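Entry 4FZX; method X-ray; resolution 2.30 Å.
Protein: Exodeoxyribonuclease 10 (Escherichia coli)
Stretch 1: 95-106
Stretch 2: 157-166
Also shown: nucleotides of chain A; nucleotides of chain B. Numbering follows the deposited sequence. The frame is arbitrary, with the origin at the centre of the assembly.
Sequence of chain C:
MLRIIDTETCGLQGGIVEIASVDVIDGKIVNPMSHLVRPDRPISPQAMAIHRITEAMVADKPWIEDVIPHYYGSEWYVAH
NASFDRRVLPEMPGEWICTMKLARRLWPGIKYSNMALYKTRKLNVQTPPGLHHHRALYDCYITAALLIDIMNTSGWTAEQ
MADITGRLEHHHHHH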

# COMPACT_ATOMS: atom_id res chain seq x y z
N GLU C 95 24.91 16.04 -9.28
CA GLU C 95 23.63 15.61 -8.72
C GLU C 95 23.84 15.20 -7.25
O GLU C 95 24.90 14.70 -6.89
CB GLU C 95 23.08 14.43 -9.53
CG GLU C 95 21.56 14.38 -9.64
CD GLU C 95 21.01 15.41 -10.63
OE1 GLU C 95 19.84 15.81 -10.48
OE2 GLU C 95 21.75 15.82 -11.55
N TRP C 96 22.83 15.43 -6.42
CA TRP C 96 22.97 15.21 -4.99
C TRP C 96 22.48 13.84 -4.58
O TRP C 96 21.46 13.34 -5.08
CB TRP C 96 22.26 16.29 -4.20
CG TRP C 96 22.97 17.59 -4.18
CD1 TRP C 96 22.77 18.65 -5.03
CD2 TRP C 96 24.01 18.00 -3.27
NE1 TRP C 96 23.61 19.69 -4.70
CE2 TRP C 96 24.40 19.31 -3.64
CE3 TRP C 96 24.65 17.39 -2.19
CZ2 TRP C 96 25.38 20.02 -2.95
CZ3 TRP C 96 25.65 18.09 -1.52
CH2 TRP C 96 25.98 19.40 -1.88
N ILE C 97 23.21 13.24 -3.65
CA ILE C 97 22.77 12.03 -2.98
C ILE C 97 22.73 12.28 -1.48
O ILE C 97 23.65 12.89 -0.91
CB ILE C 97 23.70 10.86 -3.32
CG1 ILE C 97 23.47 10.41 -4.77
CG2 ILE C 97 23.48 9.70 -2.36
CD1 ILE C 97 24.60 9.56 -5.36
N CYS C 98 21.62 11.90 -0.86
CA CYS C 98 21.46 12.09 0.58
C CYS C 98 21.58 10.77 1.34
O CYS C 98 20.78 9.88 1.16
CB CYS C 98 20.12 12.75 0.88
SG CYS C 98 19.91 13.13 2.63
N THR C 99 22.60 10.64 2.19
CA THR C 99 22.76 9.42 2.98
C THR C 99 21.73 9.27 4.08
O THR C 99 21.47 8.17 4.56
CB THR C 99 24.16 9.28 3.57
OG1 THR C 99 24.54 10.49 4.24
CG2 THR C 99 25.17 8.92 2.49
N MSE C 100 21.08 10.37 4.43
CA MSE C 100 20.00 10.32 5.40
C MSE C 100 18.78 9.64 4.83
O MSE C 100 18.21 8.73 5.44
CB MSE C 100 19.64 11.73 5.89
CG MSE C 100 18.67 11.71 7.05
SE MSE C 100 18.01 13.51 7.47
CE MSE C 100 19.56 14.11 8.44
N LYS C 101 18.35 10.10 3.67
CA LYS C 101 17.26 9.46 2.97
C LYS C 101 17.61 8.01 2.71
O LYS C 101 16.76 7.14 2.82
CB LYS C 101 16.97 10.18 1.65
CG LYS C 101 16.28 11.52 1.83
CD LYS C 101 16.25 12.31 0.54
CE LYS C 101 15.11 13.31 0.55
NZ LYS C 101 13.81 12.69 0.12
N LEU C 102 18.85 7.75 2.31
CA LEU C 102 19.24 6.38 2.02
C LEU C 102 19.13 5.49 3.26
O LEU C 102 18.60 4.38 3.20
CB LEU C 102 20.65 6.32 1.43
CG LEU C 102 20.84 6.98 0.06
CD1 LEU C 102 22.29 6.88 -0.41
CD2 LEU C 102 19.89 6.39 -0.97
N ALA C 103 19.63 5.98 4.39
CA ALA C 103 19.64 5.20 5.62
C ALA C 103 18.22 4.84 6.07
O ALA C 103 17.94 3.71 6.44
CB ALA C 103 20.36 5.96 6.72
N ARG C 104 17.34 5.83 6.01
CA ARG C 104 15.95 5.68 6.39
C ARG C 104 15.21 4.68 5.51
O ARG C 104 14.35 3.94 5.98
CB ARG C 104 15.22 7.03 6.32
CG ARG C 104 15.65 8.01 7.40
CD ARG C 104 14.70 9.19 7.45
NE ARG C 104 13.48 8.87 8.20
CZ ARG C 104 12.47 9.72 8.40
NH1 ARG C 104 12.51 10.95 7.89
NH2 ARG C 104 11.42 9.34 9.12
N ARG C 105 15.55 4.68 4.22
CA ARG C 105 14.96 3.73 3.27
C ARG C 105 15.54 2.32 3.44
O ARG C 105 14.83 1.34 3.31
CB ARG C 105 15.12 4.22 1.83
CG ARG C 105 14.99 3.12 0.76
CD ARG C 105 13.54 2.90 0.33
NE ARG C 105 12.90 4.15 -0.03
CZ ARG C 105 12.62 4.52 -1.28
NH1 ARG C 105 12.90 3.72 -2.30
NH2 ARG C 105 12.05 5.70 -1.51
N LEU C 106 16.82 2.23 3.78
CA LEU C 106 17.49 0.93 3.88
C LEU C 106 17.22 0.21 5.21
O LEU C 106 17.19 -1.03 5.26
CB LEU C 106 19.00 1.09 3.65
CG LEU C 106 19.90 -0.14 3.57
CD1 LEU C 106 19.45 -1.11 2.47
CD2 LEU C 106 21.35 0.33 3.33
N THR C 157 23.43 1.58 -6.91
CA THR C 157 24.38 2.34 -7.72
C THR C 157 24.19 3.80 -7.43
O THR C 157 23.18 4.18 -6.85
CB THR C 157 24.11 2.16 -9.23
OG1 THR C 157 22.76 2.57 -9.51
CG2 THR C 157 24.29 0.69 -9.64
N ALA C 158 25.12 4.62 -7.90
CA ALA C 158 24.99 6.06 -7.83
C ALA C 158 23.64 6.54 -8.36
O ALA C 158 22.98 7.37 -7.73
CB ALA C 158 26.13 6.72 -8.56
N GLU C 159 23.19 5.95 -9.46
CA GLU C 159 21.92 6.31 -10.10
C GLU C 159 20.71 5.97 -9.24
O GLU C 159 19.76 6.74 -9.15
CB GLU C 159 21.78 5.58 -11.45
CG GLU C 159 22.78 6.04 -12.51
CD GLU C 159 22.44 7.41 -13.04
OE1 GLU C 159 23.33 8.06 -13.64
OE2 GLU C 159 21.28 7.86 -12.85
N GLN C 160 20.70 4.77 -8.68
CA GLN C 160 19.58 4.34 -7.85
C GLN C 160 19.48 5.24 -6.64
O GLN C 160 18.38 5.64 -6.23
CB GLN C 160 19.76 2.91 -7.40
CG GLN C 160 19.42 1.89 -8.45
CD GLN C 160 19.78 0.49 -8.00
OE1 GLN C 160 20.96 0.15 -7.90
NE2 GLN C 160 18.77 -0.30 -7.66
N MSE C 161 20.64 5.59 -6.11
CA MSE C 161 20.73 6.38 -4.88
C MSE C 161 20.24 7.80 -5.11
O MSE C 161 19.58 8.38 -4.24
CB MSE C 161 22.17 6.38 -4.35
CG MSE C 161 22.58 5.06 -3.76
SE MSE C 161 24.29 5.12 -2.85
CE MSE C 161 25.48 5.00 -4.42
N ALA C 162 20.60 8.37 -6.26
CA ALA C 162 20.11 9.67 -6.68
C ALA C 162 18.60 9.66 -6.86
O ALA C 162 17.92 10.62 -6.50
CB ALA C 162 20.78 10.10 -7.98
N ASP C 163 18.07 8.55 -7.39
CA ASP C 163 16.63 8.40 -7.59
C ASP C 163 15.88 8.36 -6.27
O ASP C 163 14.89 9.06 -6.10
CB ASP C 163 16.32 7.14 -8.41
CG ASP C 163 16.84 7.22 -9.84
OD1 ASP C 163 16.99 8.34 -10.39
OD2 ASP C 163 17.08 6.14 -10.44
N ILE C 164 16.32 7.48 -5.38
CA ILE C 164 15.82 7.46 -4.00
C ILE C 164 15.91 8.85 -3.32
O ILE C 164 15.00 9.24 -2.60
CB ILE C 164 16.60 6.41 -3.15
CG1 ILE C 164 16.33 5.00 -3.68
CG2 ILE C 164 16.26 6.53 -1.67
CD1 ILE C 164 17.13 3.91 -2.98
N THR C 165 17.02 9.55 -3.53
CA THR C 165 17.18 10.90 -2.97
C THR C 165 16.08 11.85 -3.49
O THR C 165 15.62 12.74 -2.77
CB THR C 165 18.58 11.51 -3.28
OG1 THR C 165 19.60 10.76 -2.60
CG2 THR C 165 18.66 12.97 -2.83
N GLY C 166 15.69 11.67 -4.74
CA GLY C 166 14.56 12.41 -5.31
C GLY C 166 14.99 13.69 -6.00
O GLY C 166 16.12 14.15 -5.84
P DG A 15 17.02 13.70 15.01
OP1 DG A 15 17.74 12.48 15.41
OP2 DG A 15 16.90 14.81 15.97
O5' DG A 15 17.71 14.25 13.67
C5' DG A 15 18.01 13.36 12.61
C4' DG A 15 18.37 14.13 11.36
O4' DG A 15 17.20 14.80 10.81
C3' DG A 15 19.40 15.23 11.57
O3' DG A 15 20.68 14.67 11.35
C2' DG A 15 19.06 16.23 10.47
C1' DG A 15 17.55 16.07 10.31
N9 DG A 15 16.80 17.03 11.10
C8 DG A 15 16.70 17.06 12.47
N7 DG A 15 15.92 18.01 12.90
C5 DG A 15 15.47 18.64 11.75
C6 DG A 15 14.61 19.75 11.61
O6 DG A 15 14.05 20.38 12.53
N1 DG A 15 14.41 20.10 10.27
C2 DG A 15 14.99 19.43 9.20
N2 DG A 15 14.72 19.92 7.97
N3 DG A 15 15.81 18.39 9.33
C4 DG A 15 16.00 18.05 10.63
P DT B 5 8.55 7.85 5.82
OP1 DT B 5 9.85 8.40 6.27
OP2 DT B 5 8.54 6.56 5.10
O5' DT B 5 7.53 7.74 7.05
C5' DT B 5 7.82 8.38 8.30
C4' DT B 5 6.57 8.46 9.18
O4' DT B 5 6.01 9.81 9.15
C3' DT B 5 5.43 7.53 8.84
O3' DT B 5 4.93 6.97 10.04
C2' DT B 5 4.39 8.45 8.21
C1' DT B 5 4.60 9.71 9.03
N1 DT B 5 4.11 10.98 8.41
C2 DT B 5 3.57 11.96 9.22
O2 DT B 5 3.43 11.83 10.42
N3 DT B 5 3.16 13.10 8.57
C4 DT B 5 3.26 13.36 7.21
O4 DT B 5 2.87 14.42 6.74
C5 DT B 5 3.85 12.30 6.42
C7 DT B 5 4.00 12.48 4.93
C6 DT B 5 4.24 11.18 7.04
O HOH W 1 19.32 13.87 -6.63

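How do the two backbones meet? Stretch 1 runs as a strand, 95-98, straight into a helix, 99-106, and the helix 158-165 lies across both, at 78° to the strand and 91° to the helix. The strand axis comes within 7.1 Å of the 158-165 axis, whereas the two helix axes stay 9.2 Å apart. The small side chain of A162 suits the tighter approach: I97 CA and A162 CA are 5.1 Å apart, and the side chains still meet at 4.2 Å, I97 CG1 to A162 CB.

What ties the strand to the helix? T165, near the C-terminal end of its helix, holds chi1 at m (-66°). In that rotamer T165 OG1 turns back along the helix and donates to M161 O at 2.9 Å, leaving the oxygen free to accept from C98 N, also at 2.9 Å and nearly straight at 172°. One hydroxyl thus serves its own helix and the neighbouring strand together. The same rotamer sets CG2 of T165 against the strand, 3.6 Å from W96 O and 4.0 Å from C98 CB. C98, with chi1 at t, uses SG to accept from K101 N at 3.6 Å, a long bond as suits a large sulfur, and so caps the helix that begins just after it.

Which side chains fill the space between? I97 and L102 both leave their backbones sideways, yet their m,t rotamers bring their ends nearer to the other stretch. I97 CD1 lies 3.6 Å from A158 O, and I97 CG2 packs on M161 CB at 4.1 Å. L102 meets two neighbours: its CD1 comes 3.6 Å from SE of the selenomethionine M161, and its CD2 reaches I164 CG2 at 3.7 Å while also lying 4.1 Å from M161 CB. M161 points toward stretch 1, and chi1 at m and chi2 at t carry SE out to L102; chi3 at m then sets only the direction of CE. Apart from the I97 methyl that rests on the A158 carbonyl, these are apolar contacts, gaining from close fit and the exclusion of water.

How do the charged side chains take part? K101 points toward the 158-165 helix, and its mostly extended chain lays CD 3.4 Å from T165 O; chi4 then turns to m, and NZ gives that carbonyl a weak hydrogen bond of 3.4 Å. R105 instead folds, with chi2 and chi3 both p, so that one face of its guanidinium lies over I164 CG2 and NH1 comes 3.9 Å from I164 CG1. The flat face of a guanidinium offers no N-H, so it can rest on a methyl group while the edge remains free for polar partners.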